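Local coordinates for multifunctional non-homologous end joining DNA repair protein LigD (Mycobacterium tuberculosis, PDB 2IRU) that probably works with Ku to repair DNA double-strand breaks by non-homologous end joining, this fragment being its primase-like polymerase domain, at residues A[170-182]-A[247-260]. Numbering follows the deposited sequence.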
# COMPACT_ATOMS: atom_id res chain seq x y z
N THR A 170 13.82 6.72 4.60
CA THR A 170 12.46 6.30 4.92
C THR A 170 11.42 7.31 4.41
O THR A 170 11.62 8.53 4.53
CB THR A 170 12.34 6.11 6.45
OG1 THR A 170 13.43 5.27 6.88
CG2 THR A 170 11.03 5.46 6.86
N PHE A 171 10.32 6.78 3.88
CA PHE A 171 9.25 7.60 3.31
C PHE A 171 7.95 7.35 4.07
O PHE A 171 7.49 6.20 4.16
CB PHE A 171 9.02 7.23 1.83
CG PHE A 171 10.24 7.42 0.97
CD1 PHE A 171 10.44 8.62 0.28
CD2 PHE A 171 11.20 6.40 0.86
CE1 PHE A 171 11.57 8.81 -0.52
CE2 PHE A 171 12.34 6.59 0.06
CZ PHE A 171 12.53 7.78 -0.63
N PRO A 172 7.31 8.43 4.55
CA PRO A 172 6.03 8.17 5.20
C PRO A 172 4.83 8.24 4.28
O PRO A 172 4.80 9.01 3.33
CB PRO A 172 5.93 9.30 6.24
CG PRO A 172 6.79 10.43 5.70
CD PRO A 172 7.69 9.86 4.60
N VAL A 173 3.85 7.41 4.60
CA VAL A 173 2.61 7.35 3.83
C VAL A 173 1.47 7.17 4.81
O VAL A 173 1.37 6.12 5.48
CB VAL A 173 2.61 6.15 2.83
CG1 VAL A 173 1.29 6.15 2.07
CG2 VAL A 173 3.78 6.24 1.85
N THR A 174 0.61 8.18 4.95
CA THR A 174 -0.54 8.03 5.85
C THR A 174 -1.46 7.02 5.17
O THR A 174 -1.68 7.12 3.97
CB THR A 174 -1.23 9.36 6.21
OG1 THR A 174 -1.44 10.18 5.05
CG2 THR A 174 -0.35 10.14 7.24
N SER A 175 -1.93 6.05 5.92
CA SER A 175 -2.62 4.88 5.32
C SER A 175 -4.00 5.15 4.75
O SER A 175 -4.51 4.30 4.01
CB SER A 175 -2.78 3.75 6.37
OG SER A 175 -3.75 4.10 7.31
N GLY A 176 -4.63 6.29 5.10
CA GLY A 176 -6.02 6.57 4.72
C GLY A 176 -7.02 6.06 5.74
O GLY A 176 -8.19 6.42 5.71
N SER A 177 -6.54 5.20 6.65
CA SER A 177 -7.36 4.65 7.72
C SER A 177 -6.96 5.28 9.04
O SER A 177 -7.43 6.36 9.38
CB SER A 177 -7.21 3.12 7.76
OG SER A 177 -7.82 2.56 6.62
N LYS A 178 -6.07 4.61 9.76
CA LYS A 178 -5.58 5.02 11.08
C LYS A 178 -4.05 4.88 11.09
O LYS A 178 -3.32 5.67 11.72
CB LYS A 178 -6.20 4.10 12.14
CG LYS A 178 -5.73 4.36 13.58
CD LYS A 178 -6.69 3.72 14.61
CE LYS A 178 -6.50 2.20 14.70
NZ LYS A 178 -7.59 1.60 15.53
N GLY A 179 -3.57 3.87 10.37
CA GLY A 179 -2.13 3.59 10.32
C GLY A 179 -1.32 4.73 9.72
O GLY A 179 -1.85 5.66 9.09
N LEU A 180 -0.04 4.71 10.03
CA LEU A 180 0.96 5.42 9.28
C LEU A 180 1.90 4.32 8.78
O LEU A 180 2.39 3.53 9.60
CB LEU A 180 1.72 6.36 10.23
CG LEU A 180 2.93 7.10 9.69
CD1 LEU A 180 2.53 7.97 8.51
CD2 LEU A 180 3.58 7.95 10.79
N HIS A 181 2.12 4.21 7.46
CA HIS A 181 3.09 3.26 6.92
C HIS A 181 4.39 3.98 6.61
O HIS A 181 4.36 5.14 6.19
CB HIS A 181 2.60 2.57 5.64
CG HIS A 181 1.47 1.61 5.87
ND1 HIS A 181 1.68 0.32 6.32
CD2 HIS A 181 0.14 1.73 5.66
CE1 HIS A 181 0.51 -0.29 6.41
NE2 HIS A 181 -0.44 0.56 6.05
N LEU A 182 5.52 3.29 6.82
CA LEU A 182 6.84 3.83 6.49
C LEU A 182 7.47 2.83 5.52
O LEU A 182 7.46 1.63 5.82
CB LEU A 182 7.77 3.94 7.72
CG LEU A 182 7.28 4.82 8.88
CD1 LEU A 182 8.36 4.92 9.97
CD2 LEU A 182 6.95 6.22 8.36
N ARG A 247 -9.18 4.08 -0.15
CA ARG A 247 -9.62 3.21 0.93
C ARG A 247 -11.13 3.06 0.89
O ARG A 247 -11.88 4.03 0.62
CB ARG A 247 -9.22 3.79 2.30
CG ARG A 247 -7.71 4.04 2.48
CD ARG A 247 -6.85 2.83 2.12
NE ARG A 247 -7.27 1.61 2.79
CZ ARG A 247 -6.70 1.13 3.90
NH1 ARG A 247 -5.67 1.76 4.45
NH2 ARG A 247 -7.13 -0.02 4.41
N GLY A 248 -11.58 1.85 1.21
CA GLY A 248 -13.03 1.57 1.25
C GLY A 248 -13.53 1.90 2.64
O GLY A 248 -13.68 1.02 3.51
N ARG A 249 -13.68 3.18 2.87
CA ARG A 249 -14.04 3.73 4.18
C ARG A 249 -15.15 4.72 3.92
O ARG A 249 -15.52 4.98 2.76
CB ARG A 249 -12.83 4.43 4.81
CG ARG A 249 -11.77 3.46 5.35
CD ARG A 249 -10.74 4.15 6.19
NE ARG A 249 -11.26 4.71 7.45
CZ ARG A 249 -11.46 4.01 8.57
NH1 ARG A 249 -11.23 2.71 8.62
NH2 ARG A 249 -11.92 4.63 9.66
N THR A 250 -15.69 5.28 4.99
CA THR A 250 -16.80 6.23 4.83
C THR A 250 -16.49 7.37 3.87
O THR A 250 -17.40 7.81 3.12
CB THR A 250 -17.31 6.77 6.19
OG1 THR A 250 -16.27 7.52 6.85
CG2 THR A 250 -17.75 5.60 7.05
N HIS A 251 -15.25 7.90 3.93
CA HIS A 251 -14.80 8.89 2.97
C HIS A 251 -13.75 8.29 2.06
O HIS A 251 -13.00 7.42 2.49
CB HIS A 251 -14.16 10.10 3.67
CG HIS A 251 -15.15 10.96 4.39
ND1 HIS A 251 -14.85 12.22 4.85
CD2 HIS A 251 -16.44 10.75 4.70
CE1 HIS A 251 -15.91 12.74 5.43
NE2 HIS A 251 -16.90 11.87 5.35
N PRO A 252 -13.63 8.79 0.83
CA PRO A 252 -12.61 8.34 -0.12
C PRO A 252 -11.22 8.86 0.21
O PRO A 252 -10.66 9.71 -0.51
CB PRO A 252 -13.12 8.90 -1.45
CG PRO A 252 -13.88 10.12 -1.07
CD PRO A 252 -14.53 9.81 0.25
N THR A 253 -10.70 8.41 1.35
CA THR A 253 -9.34 8.77 1.71
C THR A 253 -8.35 7.89 0.94
O THR A 253 -8.73 6.88 0.30
CB THR A 253 -9.12 8.64 3.22
OG1 THR A 253 -9.62 7.37 3.61
CG2 THR A 253 -9.88 9.76 3.97
N VAL A 254 -7.06 8.23 1.04
CA VAL A 254 -6.02 7.58 0.23
C VAL A 254 -4.79 7.22 1.07
O VAL A 254 -4.47 7.95 2.04
CB VAL A 254 -5.57 8.58 -0.93
CG1 VAL A 254 -4.35 8.08 -1.70
CG2 VAL A 254 -6.74 8.83 -1.92
N ALA A 255 -4.09 6.15 0.65
CA ALA A 255 -2.77 5.86 1.20
C ALA A 255 -1.80 6.92 0.62
O ALA A 255 -1.22 6.74 -0.48
CB ALA A 255 -2.40 4.42 0.83
N ALA A 256 -1.67 8.06 1.32
CA ALA A 256 -1.09 9.28 0.71
C ALA A 256 0.37 9.51 1.15
O ALA A 256 0.60 9.66 2.37
CB ALA A 256 -1.92 10.53 1.04
N PRO A 257 1.32 9.58 0.19
CA PRO A 257 2.68 9.99 0.61
C PRO A 257 2.70 11.38 1.22
O PRO A 257 1.98 12.31 0.75
CB PRO A 257 3.49 9.99 -0.71
CG PRO A 257 2.78 9.04 -1.60
CD PRO A 257 1.28 9.25 -1.24
N ARG A 258 3.54 11.52 2.26
CA ARG A 258 3.68 12.79 2.98
C ARG A 258 5.16 13.15 3.07
O ARG A 258 6.05 12.30 2.86
CB ARG A 258 3.10 12.69 4.41
CG ARG A 258 1.69 12.07 4.49
CD ARG A 258 0.64 12.83 3.66
NE ARG A 258 0.16 14.06 4.31
CZ ARG A 258 -0.86 14.12 5.18
NH1 ARG A 258 -1.51 13.01 5.55
NH2 ARG A 258 -1.23 15.29 5.68
N THR A 259 5.41 14.43 3.36
CA THR A 259 6.74 14.86 3.81
C THR A 259 6.91 14.67 5.33
O THR A 259 5.92 14.64 6.09
CB THR A 259 7.00 16.34 3.47
OG1 THR A 259 6.17 17.16 4.30
CG2 THR A 259 6.69 16.65 2.00
N TRP A 260 8.16 14.59 5.76
CA TRP A 260 8.43 14.49 7.20
C TRP A 260 7.89 15.72 7.94
O TRP A 260 7.30 15.59 9.02
CB TRP A 260 9.92 14.23 7.43
CG TRP A 260 10.24 12.77 7.15
CD1 TRP A 260 10.83 12.25 6.01
CD2 TRP A 260 9.92 11.64 7.98
NE1 TRP A 260 10.92 10.88 6.10
CE2 TRP A 260 10.37 10.48 7.30
CE3 TRP A 260 9.33 11.51 9.24
CZ2 TRP A 260 10.25 9.19 7.85
CZ3 TRP A 260 9.19 10.22 9.79
CH2 TRP A 260 9.63 9.08 9.08
O HOH W 1 6.72 10.20 1.41
O HOH W 2 -3.90 9.76 4.06
O HOH W 3 -10.61 0.55 6.55
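Thr174 OG1 is gripped by Arg258 NH1, which donates at 2.9 Å with OG1 in the Arg258 guanidinium plane, and by a water, 2.7 Å from OG1, that donates to Val254 O. Arg258 is bent at chi2 and chi3 (-58° and -78°), which folds its chain back over Thr174; NH1 also bonds Arg269 O. The backbones pair antiparallel here: Thr174 and Ala256 form the hydrogen-bonded pair, and Val173 with Pro257 the non-hydrogen-bonded one, while Arg258 N donates to Pro172 O at 3.0 Å. At one end Trp260 lays a face over Pro172, a CH-pi contact from CD, and Trp260 NE1 reaches Thr170 O at 2.9 Å. At the other, the loop 175-179 meets Arg247. Arg247 NH1 donates to Ser175 O at 2.8 Å; the oxygen lies in the guanidinium plane, while NH1 stands above the carbonyl plane. Ser177 OG sits over one guanidinium face and Glu112 salt-bridges Arg247 NE. Thr253 OG1 donates to Gly176 O at 2.7 Å. Arg247 and residues 175-181 are, by similarity, substrate-binding, so the pairing probably joins two parts of that pocket. Strand 171-174 lies between 180-186 and 253-257 in the mixed sheet; helix 149-164 packs on Trp260 and Leu182, helix 273-283 on Val254.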